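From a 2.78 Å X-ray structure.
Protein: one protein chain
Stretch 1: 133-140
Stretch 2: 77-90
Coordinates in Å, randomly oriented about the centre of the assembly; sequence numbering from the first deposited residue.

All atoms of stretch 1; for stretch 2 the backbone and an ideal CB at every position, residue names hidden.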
# COMPACT_ATOMS: atom_id res chain seq x y z
N THR A 133 26.77 -7.16 13.16
CA THR A 133 26.74 -8.46 12.48
C THR A 133 25.45 -8.68 11.72
O THR A 133 24.37 -8.31 12.18
CB THR A 133 26.89 -9.61 13.50
OG1 THR A 133 26.80 -9.08 14.84
CG2 THR A 133 28.25 -10.32 13.31
N ILE A 134 25.57 -9.28 10.54
CA ILE A 134 24.40 -9.64 9.74
C ILE A 134 23.86 -10.99 10.18
O ILE A 134 24.45 -12.03 9.90
CB ILE A 134 24.70 -9.63 8.23
CG1 ILE A 134 25.13 -8.23 7.80
CG2 ILE A 134 23.46 -10.01 7.45
CD1 ILE A 134 25.69 -8.18 6.40
N GLU A 135 22.72 -10.96 10.85
CA GLU A 135 22.16 -12.17 11.46
C GLU A 135 20.92 -12.68 10.74
O GLU A 135 20.54 -13.85 10.90
CB GLU A 135 21.89 -11.93 12.95
CG GLU A 135 23.16 -11.59 13.72
CD GLU A 135 23.19 -12.16 15.13
OE1 GLU A 135 22.36 -11.74 15.97
OE2 GLU A 135 24.06 -13.03 15.40
N HIS A 136 20.28 -11.82 9.96
CA HIS A 136 19.20 -12.23 9.09
C HIS A 136 19.38 -11.64 7.72
O HIS A 136 20.03 -10.59 7.58
CB HIS A 136 17.85 -11.77 9.64
CG HIS A 136 17.59 -12.21 11.04
ND1 HIS A 136 18.01 -11.48 12.13
CD2 HIS A 136 16.95 -13.29 11.53
CE1 HIS A 136 17.64 -12.10 13.24
NE2 HIS A 136 16.99 -13.20 12.90
N VAL A 137 18.82 -12.30 6.71
CA VAL A 137 18.57 -11.61 5.45
C VAL A 137 17.11 -11.73 5.02
O VAL A 137 16.44 -12.73 5.28
CB VAL A 137 19.55 -12.00 4.31
CG1 VAL A 137 20.85 -12.48 4.90
CG2 VAL A 137 18.96 -13.04 3.41
N CYS A 138 16.64 -10.66 4.37
CA CYS A 138 15.33 -10.58 3.80
C CYS A 138 15.34 -10.99 2.32
O CYS A 138 16.24 -10.63 1.58
CB CYS A 138 14.87 -9.14 3.91
SG CYS A 138 13.19 -8.83 3.40
N LEU A 139 14.34 -11.76 1.91
CA LEU A 139 14.21 -12.19 0.51
C LEU A 139 12.83 -11.82 -0.01
O LEU A 139 11.81 -12.06 0.64
CB LEU A 139 14.38 -13.70 0.35
CG LEU A 139 15.56 -14.40 1.01
CD1 LEU A 139 15.52 -15.88 0.71
CD2 LEU A 139 16.82 -13.82 0.47
N CYS A 140 12.81 -11.23 -1.20
CA CYS A 140 11.58 -10.80 -1.79
C CYS A 140 11.60 -11.27 -3.21
O CYS A 140 12.59 -11.04 -3.93
CB CYS A 140 11.48 -9.28 -1.74
SG CYS A 140 11.68 -8.57 -0.06
N UNK A 77 21.62 -21.86 -6.12
CA UNK A 77 21.44 -20.49 -6.53
C UNK A 77 21.17 -19.60 -5.31
O UNK A 77 21.85 -18.58 -5.12
CB UNK A 77 20.30 -20.39 -7.54
N UNK A 78 20.21 -20.01 -4.49
CA UNK A 78 19.85 -19.31 -3.27
C UNK A 78 21.01 -19.09 -2.31
O UNK A 78 21.13 -18.00 -1.74
CB UNK A 78 18.74 -20.08 -2.55
N UNK A 79 21.84 -20.11 -2.12
CA UNK A 79 23.00 -20.00 -1.25
C UNK A 79 23.99 -18.98 -1.79
O UNK A 79 24.58 -18.21 -1.02
CB UNK A 79 23.68 -21.36 -1.09
N UNK A 80 24.17 -18.93 -3.11
CA UNK A 80 25.08 -17.96 -3.68
C UNK A 80 24.55 -16.54 -3.46
O UNK A 80 25.31 -15.62 -3.17
CB UNK A 80 25.29 -18.24 -5.17
N UNK A 81 23.25 -16.38 -3.60
CA UNK A 81 22.62 -15.11 -3.39
C UNK A 81 22.69 -14.68 -1.93
O UNK A 81 23.08 -13.55 -1.63
CB UNK A 81 21.17 -15.17 -3.86
N UNK A 82 22.32 -15.57 -1.02
CA UNK A 82 22.33 -15.23 0.40
C UNK A 82 23.75 -14.98 0.90
O UNK A 82 24.01 -14.06 1.67
CB UNK A 82 21.67 -16.35 1.22
N UNK A 83 24.68 -15.81 0.42
CA UNK A 83 26.07 -15.68 0.84
C UNK A 83 26.70 -14.39 0.33
O UNK A 83 27.47 -13.76 1.05
CB UNK A 83 26.88 -16.88 0.35
N UNK A 84 26.34 -13.99 -0.89
CA UNK A 84 26.77 -12.71 -1.44
C UNK A 84 26.42 -11.59 -0.47
O UNK A 84 27.29 -10.83 -0.05
CB UNK A 84 26.13 -12.46 -2.81
N UNK A 85 25.16 -11.53 -0.08
CA UNK A 85 24.72 -10.55 0.90
C UNK A 85 25.57 -10.62 2.16
O UNK A 85 25.99 -9.59 2.68
CB UNK A 85 23.24 -10.76 1.24
N UNK A 86 25.82 -11.84 2.63
CA UNK A 86 26.48 -12.05 3.91
C UNK A 86 27.92 -11.59 3.91
O UNK A 86 28.42 -11.14 4.94
CB UNK A 86 26.42 -13.53 4.29
N UNK A 87 28.58 -11.67 2.75
CA UNK A 87 30.02 -11.35 2.64
C UNK A 87 30.31 -9.92 2.15
O UNK A 87 31.29 -9.32 2.58
CB UNK A 87 30.69 -12.34 1.69
N UNK A 88 29.48 -9.38 1.26
CA UNK A 88 29.75 -8.05 0.72
C UNK A 88 28.97 -7.00 1.48
O UNK A 88 29.02 -5.82 1.15
CB UNK A 88 29.41 -7.99 -0.77
N UNK A 89 28.26 -7.46 2.50
CA UNK A 89 27.46 -6.62 3.39
C UNK A 89 26.50 -5.67 2.64
O UNK A 89 26.37 -4.50 2.99
CB UNK A 89 28.39 -5.80 4.28
N UNK A 90 25.83 -6.18 1.62
CA UNK A 90 25.00 -5.32 0.78
C UNK A 90 23.83 -6.02 0.12
O UNK A 90 23.84 -7.23 -0.05
CB UNK A 90 25.87 -4.68 -0.31

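Stretch 1 is a strand that turns Ile134, Val137 and Leu139 toward a helix running roughly antiparallel to it, at 147°, with the axes 9.5 Å apart at closest approach. It offers that helix methyl groups and no charge, so the facing positions call for apolar side chains.

Position 77 is out of reach, and stretch 1 decides nothing there; it is Tyr77, whose OH is hydrogen-bonded elsewhere in the structure. At 78 the CA-to-CB bond points sideways and the ideal CB has no neighbour within 5.5 Å. A long apolar chain could still reach Leu139, as Leu, Met or Ile might. The residue is Leu78, whose CD2 lies 4.1 Å from Leu139 CD1.

Positions 79 and 80 are out of reach, and many helix formers, polar ones included, would serve. They are Lys79 and Arg80. Position 81 points toward the strand but at a distance that leaves room for a long chain; Lys81 directs its end away, to a hydrogen bond elsewhere.

At 82 the ideal CB stands 4.8 Å from Val137 CG2. A medium-sized aliphatic residue would fill this gap, whether Val, Leu or Ile. Ile82 touches two strand residues: its CG2 is 4.1 Å from Val137 CG2, and its CG1 is 4.2 Å from Leu139 CD2.

Position 83 points away, favouring no particular type; Asp83 forms a salt bridge one turn back, its OD2 3.0 Å from Lys79 NZ. At 84, also out of reach, a small hydroxyl residue could bond to the preceding turn, and Thr84 OG1 donates to Arg80 O at 2.5 Å.

Position 85 points toward the strand, its ideal CB 4.7 Å from Val137 CG1. Ala or another small residue suits so direct an approach. Ala85 adds just a methyl, and its backbone O lies 4.0 Å from Ile134 CD1.

At 86 the bond points sideways, with Ile134 and Val137 within reach of a branched or flexible apolar chain such as Leu or Met. Leu86 brings CD2 to 3.8 Å from Ile134 CG2 and 3.9 Å from Val137 CG1.

Positions 87 and 88 point away and accept many types; they hold Val87 and Ile88.

Position 89 has positive phi, which favours Gly or Asn, yet its ideal CB is 4.2 Å from Ile134 CD1, so a side chain can contribute. Glu89 takes this conformation, its OE2 3.8 Å from Ile134 CD1.

Position 90 is extended and points away, suiting polar residues among others; Ser90 occupies it.

Stretch 2 (77-90) YLKRKIDTALVIES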
# COMPACT_ATOMS: atom_id res chain seq x y z
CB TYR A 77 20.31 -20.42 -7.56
CG TYR A 77 20.12 -19.06 -8.16
CD1 TYR A 77 18.93 -18.36 -7.96
CD2 TYR A 77 21.12 -18.47 -8.92
CE1 TYR A 77 18.76 -17.09 -8.51
CE2 TYR A 77 20.96 -17.21 -9.46
CZ TYR A 77 19.78 -16.53 -9.26
OH TYR A 77 19.63 -15.27 -9.80
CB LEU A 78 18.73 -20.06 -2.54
CG LEU A 78 17.32 -19.49 -2.69
CD1 LEU A 78 16.33 -20.28 -1.83
CD2 LEU A 78 17.30 -18.02 -2.31
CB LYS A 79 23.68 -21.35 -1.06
CG LYS A 79 24.68 -21.36 0.11
CD LYS A 79 25.26 -22.75 0.35
CE LYS A 79 26.03 -22.81 1.65
NZ LYS A 79 27.37 -22.17 1.51
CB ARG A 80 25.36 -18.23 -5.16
CG ARG A 80 26.50 -17.37 -5.71
CD ARG A 80 26.88 -17.72 -7.13
NE ARG A 80 27.62 -18.98 -7.22
CZ ARG A 80 28.89 -19.15 -6.83
NH1 ARG A 80 29.58 -18.16 -6.29
NH2 ARG A 80 29.47 -20.34 -6.95
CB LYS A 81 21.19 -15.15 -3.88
CG LYS A 81 21.08 -15.30 -5.36
CD LYS A 81 21.75 -14.15 -6.05
CE LYS A 81 21.12 -13.93 -7.41
NZ LYS A 81 21.42 -12.57 -7.94
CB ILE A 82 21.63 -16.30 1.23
CG1 ILE A 82 20.15 -16.37 0.86
CG2 ILE A 82 21.76 -16.00 2.72
CD1 ILE A 82 19.53 -17.72 1.10
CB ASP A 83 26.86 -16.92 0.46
CG ASP A 83 26.51 -18.11 1.35
OD1 ASP A 83 25.68 -17.95 2.27
OD2 ASP A 83 27.06 -19.21 1.14
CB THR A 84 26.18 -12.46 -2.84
OG1 THR A 84 26.62 -13.51 -3.71
CG2 THR A 84 26.64 -11.15 -3.43
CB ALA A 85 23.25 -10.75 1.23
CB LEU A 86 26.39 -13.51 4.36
CG LEU A 86 25.03 -14.06 4.80
CD1 LEU A 86 25.09 -15.56 5.05
CD2 LEU A 86 24.52 -13.36 6.04
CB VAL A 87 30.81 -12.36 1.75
CG1 VAL A 87 30.64 -13.78 2.25
CG2 VAL A 87 30.40 -12.25 0.31
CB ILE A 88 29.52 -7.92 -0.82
CG1 ILE A 88 28.05 -7.74 -1.18
CG2 ILE A 88 30.15 -9.10 -1.57
CD1 ILE A 88 27.86 -6.96 -2.45
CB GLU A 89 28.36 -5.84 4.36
CG GLU A 89 29.25 -6.74 5.23
CD GLU A 89 29.58 -6.12 6.58
OE1 GLU A 89 30.73 -5.66 6.75
OE2 GLU A 89 28.69 -6.09 7.47
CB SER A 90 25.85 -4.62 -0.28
OG SER A 90 25.09 -3.64 -0.96
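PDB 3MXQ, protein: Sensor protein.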